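Local coordinates for maternal protein tudor (Drosophila melanogaster, PDB 3NTK) that recognises the methylated arginines of the Piwi protein Aubergine and is required during oogenesis for the formation of primordial germ cells, at residues P26-M31 and A105-H110; V55-F58 and V63-R66; Q68-L73 and E79-D84. All blocks are in the same frame, centred on the assembly; numbering follows the deposited sequence.

All three contacts lie in the last extended Tudor domain of the protein. Interaction 1 joins helix 25-38 to the segment that leads into strand 109-113, and the chain between its two segments contains the antiparallel sheet of the other contacts. Interaction 2 pairs strand 53-58 with strand 63-72, and interaction 3, next along the chain, pairs the far part of strand 63-72 with strand 78-82. Their centres are about 10 Å apart; that of interaction 1 is about 14 Å from interaction 2 and 17 Å from interaction 3. Arg-66 forms a salt bridge with Asp-84 and touches Met-31, so helix and linker pack against the Tudor sheet, whose aromatic residues are consistent with a methylarginine-reading cage.

Interaction 1. Residues P26-M31 and A105-H110; sequences PALEQM and ARYSRH
Ala-27 O is gripped by two donors: Met-31 N, 2.9 Å away in the ordinary helical bond, and a water that donates to it, also at 2.9 Å. The same water lies 2.8 Å from Tyr-107 OH and so bridges the helix and the tyrosine, which have no direct hydrogen bond between them. Tyr-107 is the residue on which the contact turns. Its CG stands anti to the carbonyl carbon (chi1 -70°), which sends the ring out against helix 25-38, one face to its backbone. Leu-28 N sits over the ring centre and Ala-27 C nearer the rim. At the phenol end the methyl Ala-27 CB packs 3.3 Å from Tyr-107 OH. At the other end Leu-28 CD1 lies 3.7 Å from Tyr-107 CD2, the two side chains sliding past each other in opposite directions. Met-31 CB comes in obliquely, 4.1 Å from Tyr-107 CE2. On the opposite face Ala-105 O lies 3.6 Å above the Tyr-107 ring plane, over its centre; this carbonyl also accepts a hydrogen bond from Arg-66. Asp-84 in turn accepts one from Tyr-107 N, anchoring the backbone from which the ring projects. The contact thus joins helix 25-38 to the segment that follows helix 99-102 and leads into strand 109-113 of the mixed sheet. With apolar carbons along the ring and a water bridging its hydroxyl to Ala-27 O, the chemistry implies an interface probably held mainly by van der Waals packing.

Interaction 2. Residues V55-F58 and V63-R66; sequences VAQF and VFYR
Ala-56 and Tyr-65 form a hydrogen-bonded pair in an antiparallel beta hairpin, the first two strands of the four-stranded, SH3-like barrel of the Tudor domain. Ala-56 N reaches Tyr-65 O at 2.9 Å, and Tyr-65 N returns to Ala-56 O at 2.9 Å. A third backbone bond runs from Phe-58 N to Val-63 O. Between these, Gln-57 and Phe-64 make a non-hydrogen-bonded pair whose side chains share one side of the sheet. Gln-57 CB lies over the Phe-64 ring in a CH-pi contact, 3.7 Å from the centroid and 20° off the normal. Beyond it the extended glutamine carries its amide along the same ring, their planes 24° apart, while NE2 bonds to the carbonyl of Glu-62. Val-55 turns CG1 anti to its own N (chi1 175°), which brings this methyl to 3.6 Å from Phe-64 CB and 3.8 Å from Phe-64 CD2. A serine in place of Phe-64 would probably leave Gln-57 without the flat surface its CB and amide rest on, and Val-55 CG1 without the ring carbon beside it. The other side of the sheet carries Phe-58 and Tyr-65, whose rings both meet Phe-82, Tyr-65 also meeting Phe-85; this cluster is consistent with the aromatic cage by which Tudor domains read methylated arginine. Asp-61 binds the Tyr-65 hydroxyl, Val-63 CG1 lies over one ring face, toward its rim, and Phe-58 CB sits at the ring edge, 3.6 Å from Tyr-65 CE2.

Interaction 3. Residues Q68-L73 and E79-D84; sequences QIRKVL and EVHFID
A classic beta bulge marks this hairpin, with Arg-70 and Lys-71 both set against Glu-79. Glu-79 O accepts from two successive amides: Arg-70 N at 2.8 Å and Lys-71 N at a longer 3.3 Å, the latter in the carbonyl plane on a lone pair. The opposite bond, Glu-79 N to Lys-71 O, is 2.8 Å. The extra residue is taken up at Arg-70, whose near-helical psi of -36° breaks the extended run of the strand. Further along, Gln-68 and His-81 form a hydrogen-bonded pair, each amide donating to the other's carbonyl, and regular pairing resumes. These strands, 63-72 and 78-82, are the second and third of the four-stranded antiparallel sheet of the Tudor domain. Ile-69 and Val-80, a non-hydrogen-bonded pair, lie buried on the same side of the sheet, Ile-69 CG1 lying 4.3 Å from Val-80 CG1. Arg-70 instead bends at its second torsion (chi2 -62°), folding its guanidinium over the neighbouring strand, where it lies flat on the imidazole of His-81 with planes 12° apart and centres of the two groups 4.2 Å apart. The methylene His-81 CB sits against the middle of that Arg-70 guanidinium, 3.5 Å from its plane, and Tyr-18 of strand 16-21 meets the histidine ring. Lys-71 and Glu-79 lie next to each other on the side of the sheet that His-81 shares. Lys-71 CD touches Glu-79 OE1 at 3.3 Å, whereas Lys-71 NZ stays 4.6 Å from Glu-79 OE1, near enough for a probable long-range attraction but not in contact. Asn-88 donates to Glu-79 OE2, holding the carboxylate from the next strand.

Interaction 1. Residues P26-M31 and A105-H110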
ATOM      1  N   PRO A  26     -12.716  -1.617  -6.957  1.00 33.14           N
ATOM      2  CA  PRO A  26     -13.742  -2.667  -7.017  1.00 32.71           C
ATOM      3  C   PRO A  26     -13.183  -4.036  -6.633  1.00 32.61           C
ATOM      4  O   PRO A  26     -13.767  -4.748  -5.814  1.00 33.52           O
ATOM      5  CB  PRO A  26     -14.195  -2.624  -8.476  1.00 34.46           C
ATOM      6  CG  PRO A  26     -13.993  -1.172  -8.843  1.00 34.28           C
ATOM      7  CD  PRO A  26     -12.645  -0.879  -8.231  1.00 33.43           C
ATOM      8  N   ALA A  27     -12.052  -4.398  -7.234  1.00 30.10           N
ATOM      9  CA  ALA A  27     -11.415  -5.683  -6.953  1.00 30.13           C
ATOM     10  C   ALA A  27     -11.016  -5.778  -5.484  1.00 28.05           C
ATOM     11  O   ALA A  27     -11.182  -6.822  -4.852  1.00 26.94           O
ATOM     12  CB  ALA A  27     -10.195  -5.872  -7.849  1.00 28.36           C
ATOM     13  N   LEU A  28     -10.498  -4.683  -4.935  1.00 28.25           N
ATOM     14  CA  LEU A  28     -10.097  -4.672  -3.534  1.00 28.39           C
ATOM     15  C   LEU A  28     -11.305  -4.867  -2.621  1.00 28.68           C
ATOM     16  O   LEU A  28     -11.228  -5.581  -1.616  1.00 26.13           O
ATOM     17  CB  LEU A  28      -9.400  -3.354  -3.183  1.00 29.77           C
ATOM     18  CG  LEU A  28      -8.993  -3.209  -1.712  1.00 30.98           C
ATOM     19  CD1 LEU A  28      -8.045  -4.337  -1.330  1.00 31.91           C
ATOM     20  CD2 LEU A  28      -8.333  -1.852  -1.483  1.00 32.31           C
ATOM     21  N   GLU A  29     -12.421  -4.230  -2.968  1.00 28.83           N
ATOM     22  CA  GLU A  29     -13.633  -4.351  -2.166  1.00 31.06           C
ATOM     23  C   GLU A  29     -14.163  -5.779  -2.222  1.00 30.16           C
ATOM     24  O   GLU A  29     -14.720  -6.279  -1.242  1.00 30.76           O
ATOM     25  CB  GLU A  29     -14.701  -3.372  -2.659  1.00 35.75           C
ATOM     26  CG  GLU A  29     -14.293  -1.913  -2.532  1.00 40.70           C
ATOM     27  CD  GLU A  29     -15.443  -0.962  -2.795  1.00 44.76           C
ATOM     28  OE1 GLU A  29     -16.080  -1.083  -3.868  1.00 46.60           O
ATOM     29  OE2 GLU A  29     -15.708  -0.093  -1.930  1.00 45.09           O
ATOM     30  N   GLN A  30     -13.995  -6.431  -3.371  1.00 29.12           N
ATOM     31  CA  GLN A  30     -14.429  -7.815  -3.528  1.00 31.56           C
ATOM     32  C   GLN A  30     -13.524  -8.686  -2.662  1.00 30.87           C
ATOM     33  O   GLN A  30     -13.994  -9.575  -1.957  1.00 29.84           O
ATOM     34  CB  GLN A  30     -14.330  -8.264  -4.993  1.00 34.27           C
ATOM     35  CG  GLN A  30     -14.631  -9.752  -5.188  1.00 41.59           C
ATOM     36  CD  GLN A  30     -14.556 -10.202  -6.639  1.00 45.29           C
ATOM     37  OE1 GLN A  30     -15.302  -9.718  -7.491  1.00 48.71           O
ATOM     38  NE2 GLN A  30     -13.655 -11.137  -6.925  1.00 47.54           N
ATOM     39  N   MET A  31     -12.219  -8.424  -2.717  1.00 29.23           N
ATOM     40  CA  MET A  31     -11.260  -9.182  -1.917  1.00 28.55           C
ATOM     41  C   MET A  31     -11.595  -9.054  -0.434  1.00 28.43           C
ATOM     42  O   MET A  31     -11.670 -10.048   0.290  1.00 29.12           O
ATOM     43  CB  MET A  31      -9.837  -8.669  -2.159  1.00 28.68           C
ATOM     44  CG  MET A  31      -8.784  -9.277  -1.232  1.00 31.77           C
ATOM     45  SD  MET A  31      -8.705 -11.079  -1.341  1.00 34.57           S
ATOM     46  CE  MET A  31      -7.982 -11.259  -2.976  1.00 31.55           C
ATOM     47  N   ALA A 105      -3.442  -9.858  -7.766  1.00 21.84           N
ATOM     48  CA  ALA A 105      -2.244  -9.075  -7.494  1.00 22.74           C
ATOM     49  C   ALA A 105      -2.492  -8.168  -6.295  1.00 21.57           C
ATOM     50  O   ALA A 105      -3.640  -7.912  -5.933  1.00 23.98           O
ATOM     51  CB  ALA A 105      -1.891  -8.231  -8.722  1.00 22.86           C
ATOM     52  N   ARG A 106      -1.414  -7.688  -5.678  1.00 22.04           N
ATOM     53  CA  ARG A 106      -1.528  -6.779  -4.540  1.00 22.37           C
ATOM     54  C   ARG A 106      -2.314  -5.547  -4.981  1.00 24.10           C
ATOM     55  O   ARG A 106      -2.168  -5.083  -6.126  1.00 25.46           O
ATOM     56  CB  ARG A 106      -0.137  -6.364  -4.055  1.00 22.34           C
ATOM     57  CG  ARG A 106       0.727  -5.664  -5.101  1.00 22.13           C
ATOM     58  CD  ARG A 106       2.076  -5.278  -4.491  1.00 22.49           C
ATOM     59  NE  ARG A 106       1.899  -4.298  -3.424  1.00 24.13           N
ATOM     60  CZ  ARG A 106       2.655  -4.215  -2.335  1.00 24.53           C
ATOM     61  NH1 ARG A 106       3.662  -5.064  -2.146  1.00 27.51           N
ATOM     62  NH2 ARG A 106       2.399  -3.278  -1.432  1.00 23.28           N
ATOM     63  N   TYR A 107      -3.149  -5.017  -4.089  1.00 24.14           N
ATOM     64  CA  TYR A 107      -3.961  -3.858  -4.432  1.00 25.36           C
ATOM     65  C   TYR A 107      -3.429  -2.504  -3.974  1.00 23.98           C
ATOM     66  O   TYR A 107      -4.102  -1.487  -4.128  1.00 25.43           O
ATOM     67  CB  TYR A 107      -5.408  -4.068  -3.981  1.00 27.15           C
ATOM     68  CG  TYR A 107      -6.101  -5.131  -4.803  1.00 29.14           C
ATOM     69  CD1 TYR A 107      -6.158  -5.030  -6.193  1.00 31.51           C
ATOM     70  CD2 TYR A 107      -6.661  -6.255  -4.201  1.00 29.81           C
ATOM     71  CE1 TYR A 107      -6.754  -6.023  -6.965  1.00 33.99           C
ATOM     72  CE2 TYR A 107      -7.260  -7.255  -4.965  1.00 32.14           C
ATOM     73  CZ  TYR A 107      -7.301  -7.131  -6.347  1.00 34.32           C
ATOM     74  OH  TYR A 107      -7.885  -8.116  -7.113  1.00 37.89           O
ATOM     75  N   SER A 108      -2.232  -2.499  -3.399  1.00 22.33           N
ATOM     76  CA  SER A 108      -1.572  -1.247  -3.031  1.00 23.48           C
ATOM     77  C   SER A 108      -0.326  -1.283  -3.919  1.00 24.01           C
ATOM     78  O   SER A 108       0.204  -2.365  -4.216  1.00 24.71           O
ATOM     79  CB  SER A 108      -1.183  -1.196  -1.543  1.00 22.73           C
ATOM     80  OG  SER A 108      -0.079  -2.027  -1.236  1.00 26.18           O
ATOM     81  N   ARG A 109       0.125  -0.121  -4.371  1.00 21.17           N
ATOM     82  CA  ARG A 109       1.296  -0.068  -5.236  1.00 23.54           C
ATOM     83  C   ARG A 109       2.373   0.828  -4.679  1.00 23.00           C
ATOM     84  O   ARG A 109       2.094   1.939  -4.232  1.00 21.48           O
ATOM     85  CB  ARG A 109       0.906   0.443  -6.617  1.00 24.47           C
ATOM     86  CG  ARG A 109      -0.187  -0.359  -7.253  1.00 28.54           C
ATOM     87  CD  ARG A 109      -0.436   0.092  -8.668  1.00 28.93           C
ATOM     88  NE  ARG A 109      -1.595  -0.589  -9.226  1.00 30.36           N
ATOM     89  CZ  ARG A 109      -1.927  -0.554 -10.510  1.00 31.32           C
ATOM     90  NH1 ARG A 109      -1.181   0.131 -11.368  1.00 30.08           N
ATOM     91  NH2 ARG A 109      -3.006  -1.197 -10.928  1.00 31.93           N
ATOM     92  N   HIS A 110       3.607   0.335  -4.693  1.00 20.94           N
ATOM     93  CA  HIS A 110       4.719   1.128  -4.219  1.00 20.84           C
ATOM     94  C   HIS A 110       5.110   2.077  -5.348  1.00 20.69           C
ATOM     95  O   HIS A 110       5.168   1.678  -6.523  1.00 20.74           O
ATOM     96  CB  HIS A 110       5.911   0.241  -3.847  1.00 22.29           C
ATOM     97  CG  HIS A 110       7.056   1.002  -3.257  1.00 25.82           C
ATOM     98  ND1 HIS A 110       8.285   1.098  -3.876  1.00 27.32           N
ATOM     99  CD2 HIS A 110       7.145   1.747  -2.128  1.00 24.57           C
ATOM    100  CE1 HIS A 110       9.080   1.870  -3.154  1.00 26.92           C
ATOM    101  NE2 HIS A 110       8.413   2.277  -2.090  1.00 27.13           N
TER
HETATM  102  O   HOH W   1     -10.076  -9.355  -5.861  1.00 34.20           O

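Interaction 2. Residues V55-F58 and V63-R66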
ATOM      1  N   VAL A  55      -2.902 -14.721   5.728  1.00 24.01           N
ATOM      2  CA  VAL A  55      -3.907 -13.784   6.198  1.00 23.55           C
ATOM      3  C   VAL A  55      -3.414 -13.461   7.598  1.00 23.30           C
ATOM      4  O   VAL A  55      -3.182 -14.367   8.396  1.00 25.71           O
ATOM      5  CB  VAL A  55      -5.302 -14.440   6.267  1.00 24.99           C
ATOM      6  CG1 VAL A  55      -6.306 -13.475   6.873  1.00 28.56           C
ATOM      7  CG2 VAL A  55      -5.751 -14.846   4.871  1.00 29.04           C
ATOM      8  N   ALA A  56      -3.231 -12.180   7.892  1.00 22.70           N
ATOM      9  CA  ALA A  56      -2.733 -11.773   9.194  1.00 21.71           C
ATOM     10  C   ALA A  56      -3.572 -10.653   9.790  1.00 22.64           C
ATOM     11  O   ALA A  56      -4.155  -9.841   9.072  1.00 21.51           O
ATOM     12  CB  ALA A  56      -1.273 -11.334   9.074  1.00 23.30           C
ATOM     13  N   GLN A  57      -3.629 -10.608  11.114  1.00 23.94           N
ATOM     14  CA  GLN A  57      -4.412  -9.585  11.779  1.00 24.88           C
ATOM     15  C   GLN A  57      -3.570  -8.359  12.112  1.00 24.16           C
ATOM     16  O   GLN A  57      -2.473  -8.472  12.648  1.00 25.16           O
ATOM     17  CB  GLN A  57      -5.030 -10.152  13.060  1.00 25.64           C
ATOM     18  CG  GLN A  57      -5.921  -9.170  13.789  1.00 28.19           C
ATOM     19  CD  GLN A  57      -6.566  -9.782  15.016  1.00 30.81           C
ATOM     20  OE1 GLN A  57      -5.879 -10.278  15.910  1.00 30.48           O
ATOM     21  NE2 GLN A  57      -7.891  -9.756  15.060  1.00 30.59           N
ATOM     22  N   PHE A  58      -4.093  -7.190  11.766  1.00 25.69           N
ATOM     23  CA  PHE A  58      -3.430  -5.921  12.050  1.00 27.91           C
ATOM     24  C   PHE A  58      -3.888  -5.563  13.464  1.00 29.63           C
ATOM     25  O   PHE A  58      -5.047  -5.221  13.672  1.00 29.14           O
ATOM     26  CB  PHE A  58      -3.898  -4.866  11.042  1.00 27.28           C
ATOM     27  CG  PHE A  58      -3.254  -3.514  11.215  1.00 27.66           C
ATOM     28  CD1 PHE A  58      -1.979  -3.390  11.755  1.00 30.56           C
ATOM     29  CD2 PHE A  58      -3.906  -2.370  10.774  1.00 30.60           C
ATOM     30  CE1 PHE A  58      -1.359  -2.138  11.850  1.00 32.42           C
ATOM     31  CE2 PHE A  58      -3.296  -1.111  10.862  1.00 30.21           C
ATOM     32  CZ  PHE A  58      -2.022  -0.999  11.400  1.00 31.40           C
ATOM     33  N   VAL A  63      -8.354  -6.268  12.293  1.00 34.45           N
ATOM     34  CA  VAL A  63      -8.956  -6.792  11.070  1.00 31.76           C
ATOM     35  C   VAL A  63      -7.948  -7.704  10.365  1.00 28.22           C
ATOM     36  O   VAL A  63      -6.749  -7.475  10.458  1.00 27.47           O
ATOM     37  CB  VAL A  63      -9.328  -5.638  10.109  1.00 33.34           C
ATOM     38  CG1 VAL A  63      -9.878  -6.197   8.804  1.00 33.18           C
ATOM     39  CG2 VAL A  63     -10.346  -4.718  10.770  1.00 35.18           C
ATOM     40  N   PHE A  64      -8.426  -8.741   9.681  1.00 25.41           N
ATOM     41  CA  PHE A  64      -7.520  -9.637   8.958  1.00 26.16           C
ATOM     42  C   PHE A  64      -7.343  -9.175   7.508  1.00 25.39           C
ATOM     43  O   PHE A  64      -8.319  -8.845   6.827  1.00 24.88           O
ATOM     44  CB  PHE A  64      -8.034 -11.081   8.980  1.00 26.72           C
ATOM     45  CG  PHE A  64      -7.800 -11.786  10.287  1.00 27.63           C
ATOM     46  CD1 PHE A  64      -8.740 -11.716  11.308  1.00 29.48           C
ATOM     47  CD2 PHE A  64      -6.621 -12.491  10.509  1.00 28.10           C
ATOM     48  CE1 PHE A  64      -8.511 -12.336  12.536  1.00 28.65           C
ATOM     49  CE2 PHE A  64      -6.382 -13.115  11.735  1.00 28.78           C
ATOM     50  CZ  PHE A  64      -7.332 -13.035  12.748  1.00 28.97           C
ATOM     51  N   TYR A  65      -6.093  -9.161   7.046  1.00 24.50           N
ATOM     52  CA  TYR A  65      -5.751  -8.737   5.683  1.00 22.15           C
ATOM     53  C   TYR A  65      -4.760  -9.712   5.041  1.00 21.81           C
ATOM     54  O   TYR A  65      -4.104 -10.500   5.738  1.00 21.22           O
ATOM     55  CB  TYR A  65      -5.045  -7.377   5.701  1.00 24.40           C
ATOM     56  CG  TYR A  65      -5.799  -6.230   6.325  1.00 26.70           C
ATOM     57  CD1 TYR A  65      -6.856  -5.616   5.654  1.00 30.84           C
ATOM     58  CD2 TYR A  65      -5.427  -5.729   7.569  1.00 31.24           C
ATOM     59  CE1 TYR A  65      -7.523  -4.519   6.209  1.00 34.02           C
ATOM     60  CE2 TYR A  65      -6.089  -4.636   8.135  1.00 34.82           C
ATOM     61  CZ  TYR A  65      -7.131  -4.038   7.450  1.00 33.76           C
ATOM     62  OH  TYR A  65      -7.773  -2.953   8.004  1.00 36.78           O
ATOM     63  N   ARG A  66      -4.630  -9.638   3.717  1.00 21.47           N
ATOM     64  CA  ARG A  66      -3.655 -10.481   3.026  1.00 21.21           C
ATOM     65  C   ARG A  66      -2.311  -9.906   3.453  1.00 20.59           C
ATOM     66  O   ARG A  66      -2.139  -8.682   3.517  1.00 22.44           O
ATOM     67  CB  ARG A  66      -3.804 -10.388   1.498  1.00 21.66           C
ATOM     68  CG  ARG A  66      -5.112 -10.964   0.950  1.00 21.15           C
ATOM     69  CD  ARG A  66      -4.987 -11.331  -0.529  1.00 21.41           C
ATOM     70  NE  ARG A  66      -4.758 -10.158  -1.370  1.00 19.98           N
ATOM     71  CZ  ARG A  66      -4.480 -10.210  -2.669  1.00 24.58           C
ATOM     72  NH1 ARG A  66      -4.393 -11.380  -3.291  1.00 21.29           N
ATOM     73  NH2 ARG A  66      -4.289  -9.085  -3.352  1.00 24.35           N
TER

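Interaction 3. Residues Q68-L73 and E79-D84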
ATOM      1  N   GLN A  68       2.272 -10.558   3.636  1.00 21.26           N
ATOM      2  CA  GLN A  68       3.484 -11.273   3.282  1.00 23.96           C
ATOM      3  C   GLN A  68       4.448 -11.107   4.445  1.00 22.97           C
ATOM      4  O   GLN A  68       4.701  -9.990   4.906  1.00 24.08           O
ATOM      5  CB  GLN A  68       4.122 -10.717   2.002  1.00 25.08           C
ATOM      6  CG  GLN A  68       5.438 -11.413   1.671  1.00 28.74           C
ATOM      7  CD  GLN A  68       6.031 -10.981   0.345  1.00 33.28           C
ATOM      8  OE1 GLN A  68       6.178  -9.790   0.078  1.00 37.92           O
ATOM      9  NE2 GLN A  68       6.387 -11.952  -0.488  1.00 36.69           N
ATOM     10  N   ILE A  69       4.974 -12.220   4.935  1.00 25.79           N
ATOM     11  CA  ILE A  69       5.911 -12.178   6.045  1.00 26.91           C
ATOM     12  C   ILE A  69       7.246 -11.595   5.591  1.00 29.26           C
ATOM     13  O   ILE A  69       7.822 -12.033   4.593  1.00 28.19           O
ATOM     14  CB  ILE A  69       6.120 -13.584   6.621  1.00 27.31           C
ATOM     15  CG1 ILE A  69       4.786 -14.112   7.157  1.00 28.22           C
ATOM     16  CG2 ILE A  69       7.191 -13.550   7.711  1.00 27.54           C
ATOM     17  CD1 ILE A  69       4.861 -15.508   7.748  1.00 31.12           C
ATOM     18  N   ARG A  70       7.728 -10.600   6.327  1.00 30.66           N
ATOM     19  CA  ARG A  70       8.991  -9.946   6.005  1.00 33.52           C
ATOM     20  C   ARG A  70      10.119 -10.382   6.929  1.00 34.58           C
ATOM     21  O   ARG A  70      11.269 -10.506   6.501  1.00 34.45           O
ATOM     22  CB  ARG A  70       8.821  -8.427   6.070  1.00 35.09           C
ATOM     23  CG  ARG A  70       7.978  -7.859   4.940  1.00 39.49           C
ATOM     24  CD  ARG A  70       8.645  -8.123   3.595  1.00 42.46           C
ATOM     25  NE  ARG A  70       7.878  -7.597   2.470  1.00 46.07           N
ATOM     26  CZ  ARG A  70       7.646  -6.305   2.258  1.00 47.29           C
ATOM     27  NH1 ARG A  70       8.121  -5.395   3.099  1.00 48.55           N
ATOM     28  NH2 ARG A  70       6.941  -5.922   1.201  1.00 46.38           N
ATOM     29  N   LYS A  71       9.786 -10.616   8.193  1.00 34.87           N
ATOM     30  CA  LYS A  71      10.768 -11.044   9.184  1.00 35.80           C
ATOM     31  C   LYS A  71      10.110 -11.931  10.232  1.00 35.78           C
ATOM     32  O   LYS A  71       9.024 -11.620  10.715  1.00 34.31           O
ATOM     33  CB  LYS A  71      11.376  -9.836   9.900  1.00 38.41           C
ATOM     34  CG  LYS A  71      12.179  -8.891   9.028  1.00 42.76           C
ATOM     35  CD  LYS A  71      12.757  -7.758   9.865  1.00 46.81           C
ATOM     36  CE  LYS A  71      13.673  -8.295  10.963  1.00 50.93           C
ATOM     37  NZ  LYS A  71      14.177  -7.221  11.868  1.00 52.85           N
ATOM     38  N   VAL A  72      10.769 -13.032  10.578  1.00 35.01           N
ATOM     39  CA  VAL A  72      10.249 -13.932  11.600  1.00 36.41           C
ATOM     40  C   VAL A  72      10.943 -13.569  12.912  1.00 37.59           C
ATOM     41  O   VAL A  72      12.165 -13.667  13.026  1.00 36.44           O
ATOM     42  CB  VAL A  72      10.538 -15.407  11.259  1.00 36.11           C
ATOM     43  CG1 VAL A  72      10.081 -16.304  12.403  1.00 37.05           C
ATOM     44  CG2 VAL A  72       9.820 -15.794   9.967  1.00 34.99           C
ATOM     45  N   LEU A  73      10.157 -13.138  13.894  1.00 38.58           N
ATOM     46  CA  LEU A  73      10.689 -12.741  15.195  1.00 40.58           C
ATOM     47  C   LEU A  73      10.439 -13.823  16.240  1.00 42.70           C
ATOM     48  O   LEU A  73      10.007 -14.928  15.912  1.00 42.76           O
ATOM     49  CB  LEU A  73      10.033 -11.434  15.646  1.00 39.24           C
ATOM     50  CG  LEU A  73      10.037 -10.283  14.639  1.00 39.48           C
ATOM     51  CD1 LEU A  73       9.182  -9.145  15.170  1.00 40.46           C
ATOM     52  CD2 LEU A  73      11.463  -9.821  14.382  1.00 39.10           C
ATOM     53  N   GLU A  79       6.991  -9.753  11.375  1.00 30.48           N
ATOM     54  CA  GLU A  79       6.772  -8.426  10.836  1.00 30.05           C
ATOM     55  C   GLU A  79       6.171  -8.744   9.472  1.00 27.99           C
ATOM     56  O   GLU A  79       6.764  -9.487   8.690  1.00 28.04           O
ATOM     57  CB  GLU A  79       8.082  -7.663  10.645  1.00 31.86           C
ATOM     58  CG  GLU A  79       7.858  -6.217  10.235  1.00 39.27           C
ATOM     59  CD  GLU A  79       9.074  -5.590   9.578  1.00 42.93           C
ATOM     60  OE1 GLU A  79      10.175  -5.658  10.165  1.00 45.85           O
ATOM     61  OE2 GLU A  79       8.926  -5.024   8.474  1.00 46.74           O
ATOM     62  N   VAL A  80       4.990  -8.214   9.192  1.00 26.67           N
ATOM     63  CA  VAL A  80       4.354  -8.488   7.918  1.00 26.24           C
ATOM     64  C   VAL A  80       4.075  -7.214   7.145  1.00 25.85           C
ATOM     65  O   VAL A  80       4.088  -6.116   7.699  1.00 28.43           O
ATOM     66  CB  VAL A  80       3.015  -9.241   8.102  1.00 25.82           C
ATOM     67  CG1 VAL A  80       3.243 -10.514   8.904  1.00 24.74           C
ATOM     68  CG2 VAL A  80       1.996  -8.340   8.797  1.00 25.95           C
ATOM     69  N   HIS A  81       3.835  -7.381   5.854  1.00 24.07           N
ATOM     70  CA  HIS A  81       3.505  -6.276   4.977  1.00 23.20           C
ATOM     71  C   HIS A  81       2.125  -6.576   4.416  1.00 22.74           C
ATOM     72  O   HIS A  81       1.922  -7.613   3.777  1.00 21.23           O
ATOM     73  CB  HIS A  81       4.509  -6.175   3.830  1.00 25.83           C
ATOM     74  CG  HIS A  81       4.233  -5.043   2.893  1.00 24.82           C
ATOM     75  ND1 HIS A  81       3.595  -5.213   1.684  1.00 27.09           N
ATOM     76  CD2 HIS A  81       4.470  -3.714   3.010  1.00 24.35           C
ATOM     77  CE1 HIS A  81       3.453  -4.039   1.095  1.00 25.57           C
ATOM     78  NE2 HIS A  81       3.976  -3.113   1.879  1.00 28.36           N
ATOM     79  N   PHE A  82       1.168  -5.689   4.673  1.00 22.22           N
ATOM     80  CA  PHE A  82      -0.186  -5.878   4.171  1.00 22.22           C
ATOM     81  C   PHE A  82      -0.196  -5.403   2.724  1.00 22.66           C
ATOM     82  O   PHE A  82      -0.281  -4.209   2.433  1.00 23.30           O
ATOM     83  CB  PHE A  82      -1.164  -5.105   5.052  1.00 23.78           C
ATOM     84  CG  PHE A  82      -1.231  -5.635   6.458  1.00 25.31           C
ATOM     85  CD1 PHE A  82      -1.762  -6.897   6.710  1.00 25.97           C
ATOM     86  CD2 PHE A  82      -0.736  -4.892   7.524  1.00 23.81           C
ATOM     87  CE1 PHE A  82      -1.800  -7.413   8.012  1.00 24.41           C
ATOM     88  CE2 PHE A  82      -0.769  -5.399   8.825  1.00 25.45           C
ATOM     89  CZ  PHE A  82      -1.302  -6.662   9.067  1.00 24.43           C
ATOM     90  N   ILE A  83      -0.097  -6.364   1.815  1.00 21.68           N
ATOM     91  CA  ILE A  83      -0.001  -6.069   0.392  1.00 21.05           C
ATOM     92  C   ILE A  83      -1.086  -5.209  -0.238  1.00 20.71           C
ATOM     93  O   ILE A  83      -0.841  -4.543  -1.244  1.00 21.08           O
ATOM     94  CB  ILE A  83       0.126  -7.364  -0.428  1.00 20.63           C
ATOM     95  CG1 ILE A  83      -1.145  -8.206  -0.295  1.00 18.56           C
ATOM     96  CG2 ILE A  83       1.352  -8.149   0.043  1.00 20.65           C
ATOM     97  CD1 ILE A  83      -1.171  -9.393  -1.251  1.00 21.42           C
ATOM     98  N   ASP A  84      -2.283  -5.208   0.330  1.00 20.05           N
ATOM     99  CA  ASP A  84      -3.342  -4.410  -0.265  1.00 21.27           C
ATOM    100  C   ASP A  84      -3.454  -3.018   0.346  1.00 22.48           C
ATOM    101  O   ASP A  84      -4.208  -2.184  -0.149  1.00 23.42           O
ATOM    102  CB  ASP A  84      -4.679  -5.146  -0.164  1.00 21.47           C
ATOM    103  CG  ASP A  84      -4.642  -6.501  -0.856  1.00 21.74           C
ATOM    104  OD1 ASP A  84      -4.071  -6.575  -1.968  1.00 22.56           O
ATOM    105  OD2 ASP A  84      -5.177  -7.484  -0.294  1.00 20.50           O
TER